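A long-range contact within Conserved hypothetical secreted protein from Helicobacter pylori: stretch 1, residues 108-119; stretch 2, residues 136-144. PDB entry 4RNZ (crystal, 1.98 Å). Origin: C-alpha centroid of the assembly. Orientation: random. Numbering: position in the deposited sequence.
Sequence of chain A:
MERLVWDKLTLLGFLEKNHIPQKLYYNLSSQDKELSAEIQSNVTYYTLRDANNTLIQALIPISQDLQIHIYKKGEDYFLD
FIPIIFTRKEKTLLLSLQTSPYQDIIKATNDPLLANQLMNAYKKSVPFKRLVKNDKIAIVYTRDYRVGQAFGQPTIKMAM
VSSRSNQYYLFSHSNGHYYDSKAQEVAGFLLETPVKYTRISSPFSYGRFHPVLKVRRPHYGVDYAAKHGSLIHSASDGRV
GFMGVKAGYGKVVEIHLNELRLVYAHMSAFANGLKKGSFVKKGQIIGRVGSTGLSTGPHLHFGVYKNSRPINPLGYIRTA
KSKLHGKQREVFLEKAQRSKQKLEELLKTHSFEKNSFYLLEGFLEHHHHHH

Stretch 1 108-119: ATNDPLLANQLM
Stretch 2 (136-144) KIAIVYTRD

A helix laid across an extended strand meets it through periodicity: every fourth residue of the helix returns to the same face, while alternate residues of the strand do so. The contact between residues 108-119 and 136-144 of this secreted Helicobacter pylori protein illustrates the match. Helix 112-119 and strand 136-144 approach to 11.1 Å between axes, and their N-to-C directions make an angle of 116°, so the helix crosses the strand obliquely. The register is set by two CA pairs, Leu114 with Tyr141 and Leu118 with Ile139, each 8.5 Å apart from CA to CA.

The strand is regular, with phi from -99° to -143° and psi from 121° to 158°. Ile137, Ile139 and Tyr141 point their CA-to-CB bonds toward the helix, whereas the intervening Ala138 and Val140 point away. The helix, with phi near -60° and psi near -45° over most of its length, answers with Leu114 and Leu118, one turn apart and themselves joined by the backbone bond from Leu118 N to Leu114 O (3.0 Å).

Each leucine bridges two strand residues that are two apart in sequence: Leu118 CD2 settles between Ile137 CG2 (3.9 Å) and Ile139 CD1 (4.2 Å), and Leu114 CD1 between Ile139 CG2 (4.1 Å) and Tyr141 CG (3.8 Å). Leu118 (chi1 t, chi2 p) also brings CD1 to 3.8 Å from Ile139 CD1. Both isoleucines have chi1 m and chi2 t. Leu114, with the same t, p pair of rotamers, sets CD2 3.5 Å from Tyr141 CE1. Ile139 is therefore the shared element, touched by both leucines. Tyr141 (chi1 p, chi2 -82°) presents a ring face to Leu114: CD2 lies 3.7 Å from the Tyr141 ring centroid and 19° off the ring normal, a CH-pi contact in which a methyl rests on the flat aromatic surface. Farther out on the same side chain, Tyr141 OH lies 3.9 Å from Thr109 CG2.

Polar chemistry takes over where the helix begins. An earlier helix ends at Thr109, and Asn110, with positive phi (48/36), leaves helical geometry. Asp111 (-129/97, chi1 t) then occupies the N-cap position of the next helix. Its OD1 accepts from Leu113 N at 2.9 Å and its OD2 accepts weakly from Leu114 N at 3.3 Å, satisfying amides that have no preceding helical turn to supply carbonyls. Its own N donates to Thr109 OG1 at 3.0 Å, which ties the turn together.

The same carboxylate also reaches across to the strand. The CA-to-CB bond of Arg143 points sideways, but the long side chain (chi1 -141°, chi2 t, chi3 m, chi4 -66°) carries its guanidinium to Asp111. Arg143 NH1 donates to Asp111 OD2 at 2.8 Å with an angle of 159°, forming a salt bridge; Arg143 NH2 adds a weak bond to Asp111 OD2 at 3.2 Å. The carboxylate oxygen sits at the guanidinium edge, near its plane, where the N-H groups point. One aspartate thus caps the helix and pins it to the strand.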

# COMPACT_ATOMS: atom_id res chain seq x y z
N ALA A 108 -13.07 16.86 8.72
CA ALA A 108 -12.03 17.80 8.26
C ALA A 108 -11.42 17.50 6.90
O ALA A 108 -10.88 18.41 6.25
CB ALA A 108 -10.93 17.88 9.30
N THR A 109 -11.48 16.24 6.45
CA THR A 109 -10.79 15.85 5.20
C THR A 109 -11.66 15.17 4.16
O THR A 109 -11.23 14.97 3.04
CB THR A 109 -9.66 14.85 5.52
OG1 THR A 109 -10.25 13.62 6.01
CG2 THR A 109 -8.72 15.43 6.57
N ASN A 110 -12.85 14.75 4.58
CA ASN A 110 -13.70 13.87 3.81
C ASN A 110 -12.95 12.64 3.26
O ASN A 110 -13.27 12.16 2.17
CB ASN A 110 -14.37 14.65 2.69
CG ASN A 110 -15.56 13.92 2.12
OD1 ASN A 110 -16.41 13.40 2.85
ND2 ASN A 110 -15.63 13.87 0.79
N ASP A 111 -12.00 12.12 4.02
CA ASP A 111 -11.16 11.02 3.54
C ASP A 111 -11.06 9.81 4.47
O ASP A 111 -10.22 9.77 5.36
CB ASP A 111 -9.77 11.51 3.23
CG ASP A 111 -8.92 10.41 2.62
OD1 ASP A 111 -9.46 9.40 2.14
OD2 ASP A 111 -7.72 10.55 2.65
N PRO A 112 -11.88 8.81 4.21
CA PRO A 112 -11.84 7.54 4.93
C PRO A 112 -10.49 6.83 4.86
O PRO A 112 -10.12 6.14 5.79
CB PRO A 112 -12.96 6.72 4.27
CG PRO A 112 -13.90 7.75 3.73
CD PRO A 112 -13.02 8.87 3.26
N LEU A 113 -9.75 7.01 3.78
CA LEU A 113 -8.47 6.34 3.62
C LEU A 113 -7.48 6.82 4.68
O LEU A 113 -6.83 6.01 5.33
CB LEU A 113 -7.90 6.57 2.23
CG LEU A 113 -8.80 6.04 1.10
CD1 LEU A 113 -8.27 6.50 -0.25
CD2 LEU A 113 -8.93 4.54 1.12
N LEU A 114 -7.39 8.14 4.85
CA LEU A 114 -6.52 8.76 5.85
C LEU A 114 -6.96 8.35 7.25
O LEU A 114 -6.12 8.05 8.11
CB LEU A 114 -6.52 10.28 5.72
CG LEU A 114 -5.62 11.06 6.67
CD1 LEU A 114 -4.16 10.80 6.40
CD2 LEU A 114 -5.89 12.55 6.56
N ALA A 115 -8.27 8.37 7.48
CA ALA A 115 -8.83 8.04 8.79
C ALA A 115 -8.48 6.60 9.14
O ALA A 115 -8.01 6.32 10.25
CB ALA A 115 -10.33 8.25 8.78
N ASN A 116 -8.65 5.68 8.20
CA ASN A 116 -8.30 4.26 8.42
C ASN A 116 -6.81 4.05 8.68
O ASN A 116 -6.44 3.20 9.51
CB ASN A 116 -8.64 3.39 7.20
CG ASN A 116 -10.12 3.25 6.96
OD1 ASN A 116 -10.95 3.49 7.84
ND2 ASN A 116 -10.45 2.81 5.76
N GLN A 117 -5.97 4.78 7.95
CA GLN A 117 -4.53 4.73 8.18
C GLN A 117 -4.17 5.17 9.59
O GLN A 117 -3.34 4.54 10.24
CB GLN A 117 -3.77 5.62 7.21
CG GLN A 117 -3.73 5.07 5.82
CD GLN A 117 -2.84 5.84 4.87
OE1 GLN A 117 -2.05 6.68 5.25
NE2 GLN A 117 -2.97 5.53 3.61
N LEU A 118 -4.81 6.22 10.09
CA LEU A 118 -4.55 6.65 11.48
C LEU A 118 -4.99 5.63 12.52
O LEU A 118 -4.25 5.37 13.46
CB LEU A 118 -5.18 8.01 11.78
CG LEU A 118 -4.61 8.56 13.10
CD1 LEU A 118 -3.28 9.27 12.89
CD2 LEU A 118 -5.59 9.47 13.77
N MET A 119 -6.19 5.08 12.37
CA MET A 119 -6.70 4.08 13.29
C MET A 119 -5.71 2.91 13.32
O MET A 119 -5.32 2.44 14.39
CB MET A 119 -8.07 3.56 12.86
CG MET A 119 -9.21 4.57 12.75
SD MET A 119 -9.47 5.67 14.16
CE MET A 119 -8.38 7.01 13.72
N LYS A 136 -5.84 16.44 21.30
CA LYS A 136 -5.37 16.85 19.98
C LYS A 136 -4.94 15.67 19.10
O LYS A 136 -4.43 14.64 19.59
CB LYS A 136 -4.24 17.84 20.10
CG LYS A 136 -4.58 19.03 20.98
CD LYS A 136 -3.38 19.96 21.10
CE LYS A 136 -2.26 19.40 21.99
NZ LYS A 136 -2.52 19.53 23.46
N ILE A 137 -5.20 15.81 17.80
CA ILE A 137 -4.68 14.91 16.77
C ILE A 137 -4.10 15.79 15.64
O ILE A 137 -4.79 16.69 15.15
CB ILE A 137 -5.78 13.99 16.18
CG1 ILE A 137 -6.41 13.15 17.28
CG2 ILE A 137 -5.21 13.08 15.08
CD1 ILE A 137 -7.58 12.31 16.82
N ALA A 138 -2.84 15.54 15.28
CA ALA A 138 -2.20 16.16 14.15
C ALA A 138 -1.74 15.09 13.17
O ALA A 138 -1.26 14.03 13.59
CB ALA A 138 -1.01 16.98 14.61
N ILE A 139 -1.91 15.34 11.88
CA ILE A 139 -1.37 14.46 10.84
C ILE A 139 -0.74 15.31 9.75
O ILE A 139 -1.40 16.18 9.19
CB ILE A 139 -2.47 13.59 10.18
CG1 ILE A 139 -3.43 13.04 11.24
CG2 ILE A 139 -1.84 12.47 9.33
CD1 ILE A 139 -4.51 12.14 10.71
N VAL A 140 0.53 15.05 9.46
CA VAL A 140 1.15 15.59 8.28
C VAL A 140 1.15 14.47 7.24
O VAL A 140 1.71 13.40 7.48
CB VAL A 140 2.59 16.02 8.49
CG1 VAL A 140 3.16 16.56 7.17
CG2 VAL A 140 2.70 17.07 9.59
N TYR A 141 0.52 14.71 6.10
CA TYR A 141 0.40 13.65 5.10
C TYR A 141 0.51 14.17 3.70
O TYR A 141 0.17 15.33 3.42
CB TYR A 141 -0.92 12.92 5.24
CG TYR A 141 -2.14 13.74 4.98
CD1 TYR A 141 -2.67 14.56 5.96
CD2 TYR A 141 -2.78 13.71 3.75
CE1 TYR A 141 -3.82 15.29 5.73
CE2 TYR A 141 -3.91 14.45 3.51
CZ TYR A 141 -4.43 15.24 4.51
OH TYR A 141 -5.56 15.98 4.30
N THR A 142 0.94 13.29 2.81
CA THR A 142 1.01 13.59 1.40
C THR A 142 0.01 12.76 0.63
O THR A 142 -0.45 11.71 1.09
CB THR A 142 2.39 13.35 0.81
OG1 THR A 142 2.72 11.96 0.84
CG2 THR A 142 3.45 14.14 1.55
N ARG A 143 -0.34 13.27 -0.54
CA ARG A 143 -1.26 12.58 -1.45
C ARG A 143 -0.65 12.75 -2.85
O ARG A 143 0.02 13.79 -3.10
CB ARG A 143 -2.60 13.25 -1.34
CG ARG A 143 -3.81 12.37 -1.37
CD ARG A 143 -5.09 13.23 -1.46
NE ARG A 143 -5.67 13.73 -0.20
CZ ARG A 143 -6.20 12.97 0.77
NH1 ARG A 143 -6.16 11.66 0.67
NH2 ARG A 143 -6.74 13.53 1.87
N ASP A 144 -0.82 11.76 -3.72
CA ASP A 144 -0.25 11.84 -5.07
C ASP A 144 -1.37 12.14 -6.08
O ASP A 144 -2.48 11.64 -5.93
CB ASP A 144 0.49 10.57 -5.45
CG ASP A 144 1.76 10.35 -4.66
OD1 ASP A 144 2.32 11.29 -4.07
OD2 ASP A 144 2.23 9.21 -4.65